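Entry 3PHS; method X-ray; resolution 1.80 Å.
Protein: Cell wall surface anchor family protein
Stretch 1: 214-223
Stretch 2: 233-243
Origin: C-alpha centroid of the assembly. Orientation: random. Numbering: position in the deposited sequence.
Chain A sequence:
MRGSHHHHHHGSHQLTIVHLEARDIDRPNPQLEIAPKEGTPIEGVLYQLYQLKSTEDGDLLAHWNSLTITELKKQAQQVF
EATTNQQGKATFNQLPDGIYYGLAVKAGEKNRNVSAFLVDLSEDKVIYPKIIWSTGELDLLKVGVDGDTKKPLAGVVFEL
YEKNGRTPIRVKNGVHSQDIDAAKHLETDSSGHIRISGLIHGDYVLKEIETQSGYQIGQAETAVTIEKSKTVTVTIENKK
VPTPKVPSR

Stretch 1, residues 214-223: GYQIGQAETA
Stretch 2 233-243: TVTIENKKVPT

How do the two backbones run? The second stretch carries on an extended strand that begins earlier in the chain, phi/psi from about -132/137 at Val-234 to -86/144 at Lys-239, and the first stretch passes it in roughly the opposite sense, the end-to-end directions 142° apart. Register is set by Tyr-215 opposite Lys-240, an antiparallel non-hydrogen-bonded pair with CA atoms 4.3 Å apart. Toward Gln-219 the chains separate, Gln-219 CA lying 7.9 Å from Ile-236 CA. Gly-214, at phi/psi 107/-10, leads into Tyr-215 (-122/158) and Gln-216 (-110/145); a CB on Gly-214 would jam against the preceding carbonyl oxygen, so this turn calls for glycine.

What joins the backbones where they are close, and where they part? Two nearly straight hydrogen bonds flank the Tyr-215/Lys-240 pair: Val-241 N to Gly-214 O, 2.9 Å, and Gln-216 N to Lys-239 O, 2.9 Å. The same oxygens receive CA-H contacts, Lys-240 CA lying 3.3 Å from Gly-214 O and Tyr-215 CA 3.4 Å from Lys-239 O. Beyond this, water fills the gap. Water 1 accepts from Lys-239 N (2.8 Å) and donates to Gln-216 O (2.7 Å); water 2 accepts from Gly-218 N (3.0 Å) and donates to Glu-237 O (2.9 Å).

How does Gln-219 reach across the wider gap? With chi1 48° (p), chi2 -168° (t) and chi3 79°, its amide uses both ends. Gln-219 NE2 donates to Thr-222 OG1 at 2.8 Å and to water 3 at 3.1 Å, which donates to Thr-235 O at 2.7 Å. Water 4 donates to Gln-219 OE1 at 2.6 Å and accepts from Glu-237 N at 2.7 Å. Thr-222 (m) points toward the strand, its OG1 3.5 Å from Ile-236 CD1 and its CG2 4.3 Å from Val-234 CG2; Ile-236 is m,t and Val-234 p.

Which side chains meet at the paired end? The CA-to-CB bonds of Tyr-215 (chi1 -61°, chi2 91°) and Lys-240 (m,t,t,m) diverge, yet Tyr-215 OH comes within 3.5 Å of Lys-240 NZ, and Tyr-215 CD2 within 3.3 Å of Asn-238 O. Gln-216 (m,t, chi3 -13°) extends along Val-241 (t) and Pro-242, with Gln-216 CG 4.1 Å from Val-241 CG2 and Gln-216 NE2 3.4 Å from Pro-242 CD, contacts of packing. Lys-239 (m,m,t,m) curls back along its own strand, its NZ forming a 3.0 Å salt bridge with Glu-237 OE1.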

# COMPACT_ATOMS: atom_id res chain seq x y z
N GLY A 214 -23.20 -15.81 18.77
CA GLY A 214 -23.50 -15.21 20.05
C GLY A 214 -23.01 -13.78 20.13
O GLY A 214 -23.37 -13.06 21.07
N TYR A 215 -22.23 -13.35 19.13
CA TYR A 215 -21.59 -12.03 19.11
C TYR A 215 -21.96 -11.19 17.90
O TYR A 215 -22.36 -11.71 16.87
CB TYR A 215 -20.06 -12.15 19.18
CG TYR A 215 -19.54 -12.81 20.42
CD1 TYR A 215 -19.33 -14.19 20.45
CD2 TYR A 215 -19.25 -12.07 21.56
CE1 TYR A 215 -18.85 -14.81 21.58
CE2 TYR A 215 -18.77 -12.67 22.70
CZ TYR A 215 -18.57 -14.03 22.71
OH TYR A 215 -18.09 -14.64 23.81
N GLN A 216 -21.81 -9.87 18.05
CA GLN A 216 -22.07 -8.92 16.99
C GLN A 216 -20.75 -8.34 16.52
O GLN A 216 -19.84 -8.12 17.33
CB GLN A 216 -22.88 -7.74 17.51
CG GLN A 216 -24.38 -7.92 17.71
CD GLN A 216 -25.01 -6.64 18.25
OE1 GLN A 216 -24.30 -5.73 18.69
NE2 GLN A 216 -26.33 -6.55 18.21
N ILE A 217 -20.66 -8.06 15.23
CA ILE A 217 -19.59 -7.20 14.72
C ILE A 217 -19.91 -5.76 15.15
O ILE A 217 -20.92 -5.18 14.74
CB ILE A 217 -19.40 -7.35 13.19
CG1 ILE A 217 -18.97 -8.78 12.83
CG2 ILE A 217 -18.40 -6.31 12.66
CD1 ILE A 217 -18.94 -9.08 11.35
N GLY A 218 -19.06 -5.19 16.00
CA GLY A 218 -19.25 -3.84 16.54
C GLY A 218 -18.58 -2.78 15.68
O GLY A 218 -19.22 -1.82 15.24
N GLN A 219 -17.28 -2.93 15.45
CA GLN A 219 -16.57 -2.05 14.53
C GLN A 219 -16.18 -2.84 13.29
O GLN A 219 -15.24 -3.65 13.32
CB GLN A 219 -15.35 -1.37 15.21
CG GLN A 219 -14.40 -2.29 16.01
CD GLN A 219 -13.41 -1.50 16.87
OE1 GLN A 219 -13.77 -1.01 17.95
NE2 GLN A 219 -12.16 -1.39 16.42
N ALA A 220 -16.93 -2.62 12.20
CA ALA A 220 -16.68 -3.30 10.93
C ALA A 220 -15.25 -3.08 10.44
O ALA A 220 -14.55 -4.04 10.10
CB ALA A 220 -17.68 -2.84 9.87
N GLU A 221 -14.82 -1.83 10.43
CA GLU A 221 -13.49 -1.46 9.92
C GLU A 221 -12.70 -0.74 10.98
O GLU A 221 -13.22 0.19 11.62
CB GLU A 221 -13.60 -0.60 8.66
CG GLU A 221 -14.19 -1.36 7.49
CD GLU A 221 -14.30 -0.56 6.22
OE1 GLU A 221 -13.69 0.54 6.11
OE2 GLU A 221 -14.98 -1.05 5.31
N THR A 222 -11.45 -1.17 11.16
CA THR A 222 -10.55 -0.63 12.19
C THR A 222 -9.25 -0.17 11.53
O THR A 222 -8.57 -0.97 10.88
CB THR A 222 -10.22 -1.69 13.27
OG1 THR A 222 -11.44 -2.16 13.87
CG2 THR A 222 -9.29 -1.13 14.34
N ALA A 223 -8.91 1.10 11.72
CA ALA A 223 -7.67 1.66 11.17
C ALA A 223 -6.47 1.16 11.94
O ALA A 223 -6.49 1.09 13.18
CB ALA A 223 -7.72 3.19 11.19
N THR A 233 0.10 -3.28 18.42
CA THR A 233 -0.84 -4.15 19.12
C THR A 233 -2.21 -3.50 19.06
O THR A 233 -2.35 -2.33 19.38
CB THR A 233 -0.41 -4.37 20.60
OG1 THR A 233 0.84 -5.06 20.63
CG2 THR A 233 -1.42 -5.24 21.32
N VAL A 234 -3.21 -4.24 18.61
CA VAL A 234 -4.57 -3.70 18.59
C VAL A 234 -5.54 -4.70 19.20
O VAL A 234 -5.44 -5.88 18.92
CB VAL A 234 -5.01 -3.25 17.17
CG1 VAL A 234 -4.74 -4.29 16.15
CG2 VAL A 234 -6.49 -2.85 17.13
N THR A 235 -6.46 -4.22 20.04
CA THR A 235 -7.51 -5.07 20.56
C THR A 235 -8.85 -4.62 19.98
O THR A 235 -9.18 -3.43 19.97
CB THR A 235 -7.56 -5.09 22.10
OG1 THR A 235 -6.30 -5.52 22.61
CG2 THR A 235 -8.59 -6.08 22.60
N ILE A 236 -9.58 -5.58 19.44
CA ILE A 236 -10.92 -5.33 18.92
C ILE A 236 -11.91 -6.13 19.77
O ILE A 236 -11.68 -7.31 20.03
CB ILE A 236 -11.03 -5.72 17.43
CG1 ILE A 236 -10.20 -4.74 16.57
CG2 ILE A 236 -12.47 -5.69 16.95
CD1 ILE A 236 -10.14 -5.11 15.10
N GLU A 237 -12.98 -5.48 20.20
CA GLU A 237 -14.01 -6.15 21.01
C GLU A 237 -15.18 -6.64 20.17
O GLU A 237 -15.56 -6.02 19.18
CB GLU A 237 -14.54 -5.22 22.11
CG GLU A 237 -13.46 -4.69 23.02
CD GLU A 237 -13.99 -4.04 24.30
OE1 GLU A 237 -15.22 -3.84 24.42
OE2 GLU A 237 -13.16 -3.75 25.18
N ASN A 238 -15.74 -7.76 20.60
CA ASN A 238 -16.97 -8.29 20.04
C ASN A 238 -17.96 -8.43 21.20
O ASN A 238 -17.73 -9.22 22.12
CB ASN A 238 -16.71 -9.67 19.45
CG ASN A 238 -15.94 -9.62 18.13
OD1 ASN A 238 -16.55 -9.65 17.06
N LYS A 239 -19.04 -7.66 21.13
CA LYS A 239 -20.07 -7.66 22.18
C LYS A 239 -21.09 -8.77 21.93
O LYS A 239 -21.42 -9.07 20.77
CB LYS A 239 -20.79 -6.32 22.23
CG LYS A 239 -19.91 -5.05 22.27
CD LYS A 239 -19.30 -4.81 23.66
CE LYS A 239 -18.72 -3.40 23.78
NZ LYS A 239 -17.61 -3.13 22.79
N LYS A 240 -21.57 -9.38 23.01
CA LYS A 240 -22.62 -10.38 22.93
C LYS A 240 -23.92 -9.76 22.43
O LYS A 240 -24.22 -8.60 22.73
CB LYS A 240 -22.82 -11.05 24.28
CG LYS A 240 -21.92 -12.24 24.46
CD LYS A 240 -22.13 -12.95 25.77
CE LYS A 240 -21.09 -14.07 25.90
NZ LYS A 240 -21.36 -15.23 25.00
N VAL A 241 -24.67 -10.54 21.65
CA VAL A 241 -25.96 -10.14 21.09
C VAL A 241 -26.94 -9.83 22.24
O VAL A 241 -27.07 -10.65 23.14
CB VAL A 241 -26.55 -11.29 20.22
CG1 VAL A 241 -27.94 -10.97 19.73
CG2 VAL A 241 -25.67 -11.60 19.05
N PRO A 242 -27.61 -8.65 22.20
CA PRO A 242 -28.60 -8.32 23.24
C PRO A 242 -29.88 -9.14 23.07
O PRO A 242 -30.25 -9.48 21.94
CB PRO A 242 -28.88 -6.83 23.00
CG PRO A 242 -28.62 -6.63 21.53
CD PRO A 242 -27.49 -7.59 21.19
N THR A 243 -30.53 -9.45 24.19
CA THR A 243 -31.67 -10.37 24.19
C THR A 243 -32.90 -9.81 24.93
O THR A 243 -33.45 -10.46 25.81
CB THR A 243 -31.26 -11.72 24.76
OG1 THR A 243 -30.62 -11.52 26.03
CG2 THR A 243 -30.28 -12.43 23.81
O HOH W 1 -19.54 -5.96 18.95
O HOH W 2 -16.23 -6.02 16.38
O HOH W 3 -9.74 -1.27 18.37
O HOH W 4 -13.33 -2.82 19.74